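Local coordinates for hypothetical protein (Legionella pneumophila subsp. pneumophila, PDB 2IM9), which is of unknown function but, as an amidase-like member of the papain-like (clan CA) peptidases, probably cleaves amide bonds in cell-wall peptidoglycan, at residues 171-175 / 261-265; 250-254 / 306-310; 67-73 / 89-95. All coordinates share one frame. Numbering follows the deposited sequence.

Contact 1 of 3, residues 171-175 / 261-265; sequences NALIN and GTELD
In this papain-like (clan CA) domain the end of strand 168-175 lies beside the segment that leads into strand 264-275, and side chains rather than backbone pairs tie them together. Build 171-175 as extended chain, with strand geometry from L173 on, and run 261-265 against it, the end-to-end directions 151° apart. A172 faces L264 (CA-CA 5.4 Å) and N175 faces T262 (CA-CA 5.6 Å). G261 leaves helix 257-260 at positive phi (97°), and the chain is extended from T262 to L264.

The rotamers decide the bonding. E263, chi1 m and chi2 t, lays its carboxylate along the other strand so that OE1 takes the backbone N of L173 at 2.9 Å, almost straight, while OE2 pairs with R257 in a salt bridge. T262, chi1 t, places OG1 3.0 Å from N175 N, from which it accepts; the same OG1 donates to E263 O at 2.9 Å. N175, also t, uses OD1 to cap Q178 N at the start of helix 176-181. I174 is m,m: its CB points away, yet CD1 swings back to 3.4 Å from E263 O and 4.1 Å from CD1 of L264 (t,p). A172 CB settles 3.8 Å from D265 CB; D265 OD2 is hydrogen-bonded to S217 OG and S138 OG. One water donates to L173 O (2.7 Å) and accepts from E263 N (3.1 Å).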
loop_
_atom_site.group_PDB
_atom_site.type_symbol
_atom_site.label_atom_id
_atom_site.label_comp_id
_atom_site.label_asym_id
_atom_site.label_seq_id
_atom_site.Cartn_x
_atom_site.Cartn_y
_atom_site.Cartn_z
ATOM N N ASN A 171 1.423 -14.692 -10.394
ATOM C CA ASN A 171 2.338 -15.284 -9.431
ATOM C C ASN A 171 3.714 -14.644 -9.564
ATOM O O ASN A 171 4.182 -14.364 -10.674
ATOM C CB ASN A 171 2.489 -16.784 -9.654
ATOM C CG ASN A 171 1.169 -17.481 -9.849
ATOM O OD1 ASN A 171 0.951 -18.124 -10.885
ATOM N ND2 ASN A 171 0.271 -17.348 -8.884
ATOM N N ALA A 172 4.352 -14.401 -8.434
ATOM C CA ALA A 172 5.757 -14.039 -8.451
ATOM C C ALA A 172 6.409 -14.841 -7.357
ATOM O O ALA A 172 5.834 -15.009 -6.295
ATOM C CB ALA A 172 5.921 -12.565 -8.182
ATOM N N LEU A 173 7.615 -15.331 -7.623
ATOM C CA LEU A 173 8.353 -16.044 -6.589
ATOM C C LEU A 173 9.189 -15.019 -5.828
ATOM O O LEU A 173 10.192 -14.514 -6.352
ATOM C CB LEU A 173 9.227 -17.136 -7.194
ATOM C CG LEU A 173 9.906 -18.008 -6.146
ATOM C CD1 LEU A 173 8.879 -18.748 -5.311
ATOM C CD2 LEU A 173 10.842 -18.977 -6.838
ATOM N N ILE A 174 8.720 -14.695 -4.627
ATOM C CA ILE A 174 9.315 -13.640 -3.800
ATOM C C ILE A 174 10.379 -14.277 -2.939
ATOM O O ILE A 174 10.074 -15.003 -1.989
ATOM C CB ILE A 174 8.289 -12.921 -2.868
ATOM C CG1 ILE A 174 7.047 -12.435 -3.633
ATOM C CG2 ILE A 174 8.978 -11.785 -2.103
ATOM C CD1 ILE A 174 7.298 -11.356 -4.661
ATOM N N ASN A 175 11.629 -14.000 -3.272
ATOM C CA ASN A 175 12.772 -14.629 -2.614
ATOM C C ASN A 175 13.361 -13.587 -1.660
ATOM O O ASN A 175 14.157 -12.740 -2.083
ATOM C CB ASN A 175 13.790 -15.033 -3.697
ATOM C CG ASN A 175 14.984 -15.809 -3.141
ATOM O OD1 ASN A 175 15.435 -15.557 -2.028
ATOM N ND2 ASN A 175 15.522 -16.745 -3.947
ATOM N N GLY A 261 16.736 -8.350 -6.904
ATOM C CA GLY A 261 17.026 -9.655 -6.345
ATOM C C GLY A 261 15.843 -10.584 -6.304
ATOM O O GLY A 261 15.964 -11.714 -5.835
ATOM N N THR A 262 14.694 -10.124 -6.799
ATOM C CA THR A 262 13.503 -10.955 -6.784
ATOM C C THR A 262 12.522 -10.596 -7.899
ATOM O O THR A 262 12.499 -9.464 -8.367
ATOM C CB THR A 262 12.782 -10.888 -5.409
ATOM O OG1 THR A 262 11.705 -11.834 -5.386
ATOM C CG2 THR A 262 12.256 -9.484 -5.111
ATOM N N GLU A 263 11.753 -11.590 -8.339
ATOM C CA GLU A 263 10.536 -11.316 -9.111
ATOM C C GLU A 263 9.593 -10.506 -8.252
ATOM O O GLU A 263 9.657 -10.568 -7.015
ATOM C CB GLU A 263 9.828 -12.617 -9.485
ATOM C CG GLU A 263 10.622 -13.505 -10.393
ATOM C CD GLU A 263 9.831 -14.729 -10.828
ATOM O OE1 GLU A 263 8.693 -14.967 -10.313
ATOM O OE2 GLU A 263 10.361 -15.454 -11.711
ATOM N N LEU A 264 8.706 -9.762 -8.902
ATOM C CA LEU A 264 7.705 -8.997 -8.185
ATOM C C LEU A 264 6.367 -9.043 -8.920
ATOM O O LEU A 264 6.307 -9.404 -10.114
ATOM C CB LEU A 264 8.177 -7.549 -8.017
ATOM C CG LEU A 264 7.487 -6.688 -6.947
ATOM C CD1 LEU A 264 7.424 -7.378 -5.559
ATOM C CD2 LEU A 264 8.228 -5.363 -6.860
ATOM N N ASP A 265 5.295 -8.700 -8.217
ATOM C CA ASP A 265 3.948 -8.853 -8.775
ATOM C C ASP A 265 3.077 -7.590 -8.762
ATOM O O ASP A 265 2.118 -7.499 -9.535
ATOM C CB ASP A 265 3.196 -9.981 -8.045
ATOM C CG ASP A 265 3.388 -9.943 -6.514
ATOM O OD1 ASP A 265 3.940 -8.940 -5.981
ATOM O OD2 ASP A 265 2.998 -10.937 -5.853
HETATM O O HOH W 1 6.399 -14.898 -12.684
HETATM O O HOH W 2 12.546 -14.482 -7.637
#

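Contact 2 of 3, residues 250-254 / 306-310; sequences IRPNW and SPTIK
Start with the corner at P252 and N253, where the strand that carries I250 turns; the loop 306-310 nestles against it, closest at R251 and I309 (CA-CA 4.5 Å). The loop has no regular structure but folds on itself: S306 OG (chi1 t) accepts from T308 N (3.1 Å) and from I309 N (3.0 Å), an ST turn and an ST motif sharing one hydroxyl, so both backbone amides are paid for inside the loop.

Across the contact, K310 N gives a nearly linear hydrogen bond to I250 O at 3.0 Å, the one direct backbone-to-backbone bond between the segments. Water 3 links T308 O (2.7 Å, donating) to N253 N (2.9 Å, accepting). R251 CA also approaches T308 O at 3.3 Å, a CA-H...O contact.

The R251 side chain (m, t, t) reaches along the loop. NH1 donates to T308 OG1 at 3.0 Å with a bent angle of 133°, T308 being chi1 p; NE is taken by S267 OG; and I309 CG1 lies over one guanidinium face, 3.4 Å from NE. T308 CG2 touches W254 CD1 at 3.9 Å, and P252 CD meets K310 CB at 3.6 Å.

In this amidase-like, clan CA domain the ST-turn loop is the connection from helix 296-303 into strand 311-317, and its K310 N to I250 O bond lies next to the I250/G311 pairing of strands 246-254 and 311-317; on the other flank R251 pairs with D265 of strand 264-275, and I250 packs on strands 168-175 and 214-223.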
loop_
_atom_site.group_PDB
_atom_site.type_symbol
_atom_site.label_atom_id
_atom_site.label_comp_id
_atom_site.label_asym_id
_atom_site.label_seq_id
_atom_site.Cartn_x
_atom_site.Cartn_y
_atom_site.Cartn_z
ATOM N N ILE A 250 -1.187 -4.712 -11.076
ATOM C CA ILE A 250 -0.592 -6.053 -11.115
ATOM C C ILE A 250 0.261 -6.285 -12.352
ATOM O O ILE A 250 -0.181 -6.013 -13.479
ATOM C CB ILE A 250 -1.713 -7.147 -11.041
ATOM C CG1 ILE A 250 -2.644 -6.890 -9.832
ATOM C CG2 ILE A 250 -1.105 -8.563 -11.008
ATOM C CD1 ILE A 250 -1.931 -6.748 -8.480
ATOM N N ARG A 251 1.470 -6.788 -12.126
ATOM C CA ARG A 251 2.400 -7.135 -13.186
ATOM C C ARG A 251 2.766 -8.617 -12.997
ATOM O O ARG A 251 3.686 -8.934 -12.234
ATOM C CB ARG A 251 3.633 -6.244 -13.098
ATOM C CG ARG A 251 3.335 -4.755 -13.226
ATOM C CD ARG A 251 4.562 -3.951 -13.489
ATOM N NE ARG A 251 4.359 -2.539 -13.216
ATOM C CZ ARG A 251 5.028 -1.569 -13.833
ATOM N NH1 ARG A 251 5.930 -1.876 -14.767
ATOM N NH2 ARG A 251 4.807 -0.300 -13.509
ATOM N N PRO A 252 2.040 -9.524 -13.691
ATOM C CA PRO A 252 2.162 -10.976 -13.479
ATOM C C PRO A 252 3.528 -11.540 -13.811
ATOM O O PRO A 252 3.936 -12.529 -13.200
ATOM C CB PRO A 252 1.132 -11.581 -14.444
ATOM C CG PRO A 252 0.228 -10.465 -14.795
ATOM C CD PRO A 252 1.015 -9.199 -14.696
ATOM N N ASN A 253 4.223 -10.957 -14.772
ATOM C CA ASN A 253 5.475 -11.568 -15.191
ATOM C C ASN A 253 6.562 -10.514 -15.190
ATOM O O ASN A 253 6.988 -10.022 -16.262
ATOM C CB ASN A 253 5.318 -12.293 -16.542
ATOM C CG ASN A 253 4.498 -13.585 -16.420
ATOM O OD1 ASN A 253 3.375 -13.674 -16.919
ATOM N ND2 ASN A 253 5.056 -14.583 -15.735
ATOM N N TRP A 254 6.969 -10.158 -13.967
ATOM C CA TRP A 254 7.815 -8.982 -13.729
ATOM C C TRP A 254 9.131 -9.405 -13.113
ATOM O O TRP A 254 9.260 -9.541 -11.895
ATOM C CB TRP A 254 7.101 -7.951 -12.846
ATOM C CG TRP A 254 7.618 -6.546 -13.043
ATOM C CD1 TRP A 254 8.292 -6.057 -14.138
ATOM C CD2 TRP A 254 7.494 -5.449 -12.130
ATOM N NE1 TRP A 254 8.595 -4.729 -13.954
ATOM C CE2 TRP A 254 8.106 -4.325 -12.737
ATOM C CE3 TRP A 254 6.919 -5.305 -10.859
ATOM C CZ2 TRP A 254 8.167 -3.075 -12.116
ATOM C CZ3 TRP A 254 6.980 -4.053 -10.236
ATOM C CH2 TRP A 254 7.598 -2.959 -10.869
ATOM N N SER A 306 1.845 -0.603 -21.409
ATOM C CA SER A 306 2.952 -1.256 -20.706
ATOM C C SER A 306 3.112 -2.733 -21.091
ATOM O O SER A 306 2.136 -3.485 -21.131
ATOM C CB SER A 306 2.755 -1.139 -19.192
ATOM O OG SER A 306 3.662 -1.991 -18.502
ATOM N N PRO A 307 4.352 -3.175 -21.361
ATOM C CA PRO A 307 4.518 -4.602 -21.614
ATOM C C PRO A 307 4.259 -5.476 -20.375
ATOM O O PRO A 307 3.945 -6.653 -20.526
ATOM C CB PRO A 307 5.989 -4.710 -22.040
ATOM C CG PRO A 307 6.650 -3.546 -21.421
ATOM C CD PRO A 307 5.628 -2.443 -21.453
ATOM N N THR A 308 4.373 -4.909 -19.172
ATOM C CA THR A 308 4.322 -5.728 -17.944
ATOM C C THR A 308 3.058 -5.569 -17.100
ATOM O O THR A 308 2.699 -6.482 -16.365
ATOM C CB THR A 308 5.537 -5.450 -17.040
ATOM O OG1 THR A 308 5.619 -4.049 -16.780
ATOM C CG2 THR A 308 6.824 -5.892 -17.752
ATOM N N ILE A 309 2.410 -4.412 -17.180
ATOM C CA ILE A 309 1.164 -4.206 -16.413
ATOM C C ILE A 309 0.014 -4.909 -17.137
ATOM O O ILE A 309 -0.211 -4.668 -18.317
ATOM C CB ILE A 309 0.829 -2.714 -16.222
ATOM C CG1 ILE A 309 1.994 -1.966 -15.547
ATOM C CG2 ILE A 309 -0.469 -2.561 -15.396
ATOM C CD1 ILE A 309 1.851 -0.423 -15.615
ATOM N N LYS A 310 -0.711 -5.782 -16.442
ATOM C CA LYS A 310 -1.764 -6.573 -17.102
ATOM C C LYS A 310 -3.148 -6.451 -16.469
ATOM O O LYS A 310 -4.123 -6.969 -17.022
ATOM C CB LYS A 310 -1.385 -8.061 -17.175
ATOM C CG LYS A 310 -0.161 -8.370 -18.060
ATOM C CD LYS A 310 -0.440 -8.073 -19.527
ATOM C CE LYS A 310 0.814 -8.230 -20.380
ATOM N NZ LYS A 310 0.512 -7.978 -21.818
HETATM O O HOH W 3 3.904 -8.881 -16.699
#

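Contact 3 of 3, residues 67-73 / 89-95; sequences TKYILGS and RVDGFDC
I70 (m,t) lays CD1 over one face of the R89 guanidinium, 3.6 Å from NH2, and equally close to G92 CA, where any side chain on residue 92 would clash. Around it two loop segments meet in a single beta bridge, Y69 with F93 (CA-CA 5.1 Å): F93 N donates to K68 O at 3.1 Å and I70 N to F93 O at 2.9 Å. R89 is held by a salt bridge, NE to D91 OD1 at 2.7 Å, and its NH1 donates to S73 O at 2.9 Å. D94, chi1 p, N-caps helix 95-107 through OD1 to T97 N, while OD2 accepts from S73 N at 3.1 Å.

In clan CA peptidases a cysteine nucleophile opens a helix that packs on the sheet near a histidine. C95, touching H268 of strand 264-275, is placed consistently with that role. One water joins Y69 OH at 2.6 Å and C95 N at 3.0 Å.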
loop_
_atom_site.group_PDB
_atom_site.type_symbol
_atom_site.label_atom_id
_atom_site.label_comp_id
_atom_site.label_asym_id
_atom_site.label_seq_id
_atom_site.Cartn_x
_atom_site.Cartn_y
_atom_site.Cartn_z
ATOM N N THR A 67 -0.796 16.634 -0.957
ATOM C CA THR A 67 0.413 16.373 -0.163
ATOM C C THR A 67 1.504 15.755 -1.034
ATOM O O THR A 67 1.236 14.864 -1.848
ATOM C CB THR A 67 0.107 15.440 1.030
ATOM O OG1 THR A 67 -0.914 16.040 1.839
ATOM C CG2 THR A 67 1.345 15.213 1.887
ATOM N N LYS A 68 2.742 16.210 -0.851
ATOM C CA LYS A 68 3.817 15.839 -1.751
ATOM C C LYS A 68 4.174 14.364 -1.662
ATOM O O LYS A 68 3.961 13.723 -0.628
ATOM C CB LYS A 68 5.063 16.689 -1.503
ATOM C CG LYS A 68 5.854 16.295 -0.289
ATOM C CD LYS A 68 7.050 17.215 -0.103
ATOM C CE LYS A 68 7.490 17.209 1.346
ATOM N NZ LYS A 68 8.826 17.849 1.485
ATOM N N TYR A 69 4.742 13.859 -2.749
ATOM C CA TYR A 69 5.242 12.506 -2.828
ATOM C C TYR A 69 6.627 12.455 -2.212
ATOM O O TYR A 69 7.484 13.284 -2.544
ATOM C CB TYR A 69 5.304 12.067 -4.299
ATOM C CG TYR A 69 5.760 10.652 -4.488
ATOM C CD1 TYR A 69 4.850 9.596 -4.387
ATOM C CD2 TYR A 69 7.100 10.361 -4.757
ATOM C CE1 TYR A 69 5.263 8.281 -4.558
ATOM C CE2 TYR A 69 7.531 9.032 -4.926
ATOM C CZ TYR A 69 6.599 8.005 -4.819
ATOM O OH TYR A 69 7.013 6.702 -4.995
ATOM N N ILE A 70 6.843 11.514 -1.292
ATOM C CA ILE A 70 8.189 11.207 -0.811
ATOM C C ILE A 70 8.414 9.704 -0.925
ATOM O O ILE A 70 7.714 8.924 -0.283
ATOM C CB ILE A 70 8.434 11.636 0.654
ATOM C CG1 ILE A 70 8.138 13.129 0.828
ATOM C CG2 ILE A 70 9.857 11.281 1.078
ATOM C CD1 ILE A 70 8.148 13.606 2.275
ATOM N N LEU A 71 9.375 9.303 -1.746
ATOM C CA LEU A 71 9.689 7.891 -1.887
ATOM C C LEU A 71 10.162 7.323 -0.550
ATOM O O LEU A 71 11.036 7.908 0.089
ATOM C CB LEU A 71 10.790 7.706 -2.923
ATOM C CG LEU A 71 11.186 6.259 -3.188
ATOM C CD1 LEU A 71 10.004 5.457 -3.721
ATOM C CD2 LEU A 71 12.375 6.218 -4.147
ATOM N N GLY A 72 9.576 6.203 -0.122
ATOM C CA GLY A 72 9.994 5.564 1.143
ATOM C C GLY A 72 9.752 6.493 2.329
ATOM O O GLY A 72 10.659 6.788 3.102
ATOM N N SER A 73 8.517 6.961 2.461
ATOM C CA SER A 73 8.171 8.030 3.410
ATOM C C SER A 73 8.401 7.683 4.879
ATOM O O SER A 73 8.659 8.575 5.690
ATOM C CB SER A 73 6.704 8.424 3.234
ATOM O OG SER A 73 6.554 9.360 2.159
ATOM N N ARG A 89 3.599 10.308 9.316
ATOM C CA ARG A 89 3.779 11.722 8.990
ATOM C C ARG A 89 2.611 12.227 8.173
ATOM O O ARG A 89 1.857 11.432 7.592
ATOM C CB ARG A 89 5.091 11.924 8.217
ATOM C CG ARG A 89 5.102 11.274 6.838
ATOM C CD ARG A 89 6.510 11.086 6.320
ATOM N NE ARG A 89 7.232 12.370 6.175
ATOM C CZ ARG A 89 8.516 12.480 5.818
ATOM N NH1 ARG A 89 9.251 11.403 5.583
ATOM N NH2 ARG A 89 9.085 13.694 5.718
ATOM N N VAL A 90 2.463 13.549 8.107
ATOM C CA VAL A 90 1.372 14.133 7.305
ATOM C C VAL A 90 1.878 15.069 6.217
ATOM O O VAL A 90 1.073 15.718 5.539
ATOM C CB VAL A 90 0.361 14.885 8.191
ATOM C CG1 VAL A 90 -0.383 13.893 9.103
ATOM C CG2 VAL A 90 1.070 15.975 9.016
ATOM N N ASP A 91 3.192 15.152 6.062
ATOM C CA ASP A 91 3.828 16.101 5.136
ATOM C C ASP A 91 4.257 15.456 3.806
ATOM O O ASP A 91 4.741 16.138 2.906
ATOM C CB ASP A 91 5.046 16.756 5.802
ATOM C CG ASP A 91 6.164 15.763 6.065
ATOM O OD1 ASP A 91 5.855 14.630 6.483
ATOM O OD2 ASP A 91 7.347 16.095 5.844
ATOM N N GLY A 92 4.089 14.141 3.686
ATOM C CA GLY A 92 4.530 13.438 2.476
ATOM C C GLY A 92 4.104 11.985 2.540
ATOM O O GLY A 92 3.942 11.449 3.635
ATOM N N PHE A 93 3.919 11.373 1.372
ATOM C CA PHE A 93 3.519 9.971 1.247
ATOM C C PHE A 93 4.154 9.306 0.047
ATOM O O PHE A 93 4.436 9.976 -0.954
ATOM C CB PHE A 93 2.007 9.875 1.024
ATOM C CG PHE A 93 1.187 10.367 2.181
ATOM C CD1 PHE A 93 1.007 9.577 3.309
ATOM C CD2 PHE A 93 0.591 11.633 2.133
ATOM C CE1 PHE A 93 0.248 10.038 4.398
ATOM C CE2 PHE A 93 -0.173 12.097 3.195
ATOM C CZ PHE A 93 -0.350 11.287 4.338
ATOM N N ASP A 94 4.327 7.982 0.113
ATOM C CA ASP A 94 4.487 7.208 -1.113
ATOM C C ASP A 94 3.219 6.366 -1.312
ATOM O O ASP A 94 2.270 6.497 -0.532
ATOM C CB ASP A 94 5.776 6.392 -1.117
ATOM C CG ASP A 94 5.816 5.337 -0.051
ATOM O OD1 ASP A 94 4.808 4.617 0.141
ATOM O OD2 ASP A 94 6.899 5.184 0.573
ATOM N N CYS A 95 3.146 5.535 -2.349
ATOM C CA CYS A 95 1.861 4.889 -2.602
ATOM C C CYS A 95 1.444 3.990 -1.442
ATOM O O CYS A 95 0.261 3.938 -1.086
ATOM C CB CYS A 95 1.836 4.109 -3.919
ATOM S SG CYS A 95 2.940 2.717 -3.985
HETATM O O HOH W 4 -0.667 17.290 4.238
HETATM O O HOH W 5 3.036 18.391 1.230
HETATM O O HOH W 6 9.221 17.192 4.055
HETATM O O HOH W 7 5.136 4.944 -4.455
#

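How the contacts relate
Contacts 1 and 2 belong to one part of the sheet: strands 264-275 and 246-254 are neighbours there, the centres of contacts 1 and 2 are 12 Å apart, and R251 N meets D265 O at 2.8 Å while L264 N meets W254 O at 3.1 Å, both probable hydrogen bonds. Contact 3 stands apart, its centre 25 Å from each of the others, yet C95 reaches strand 264-275 through H268. All three are partly buried, but contact 3 lies nearest the chain's centre, at 12 Å. Its R89-D91 salt bridge lies within one segment, whereas E263 of contact 1 finds R257 outside; both contacts have an N-cap residue (D94, N175). Contact 2 stitches a loop to a strand.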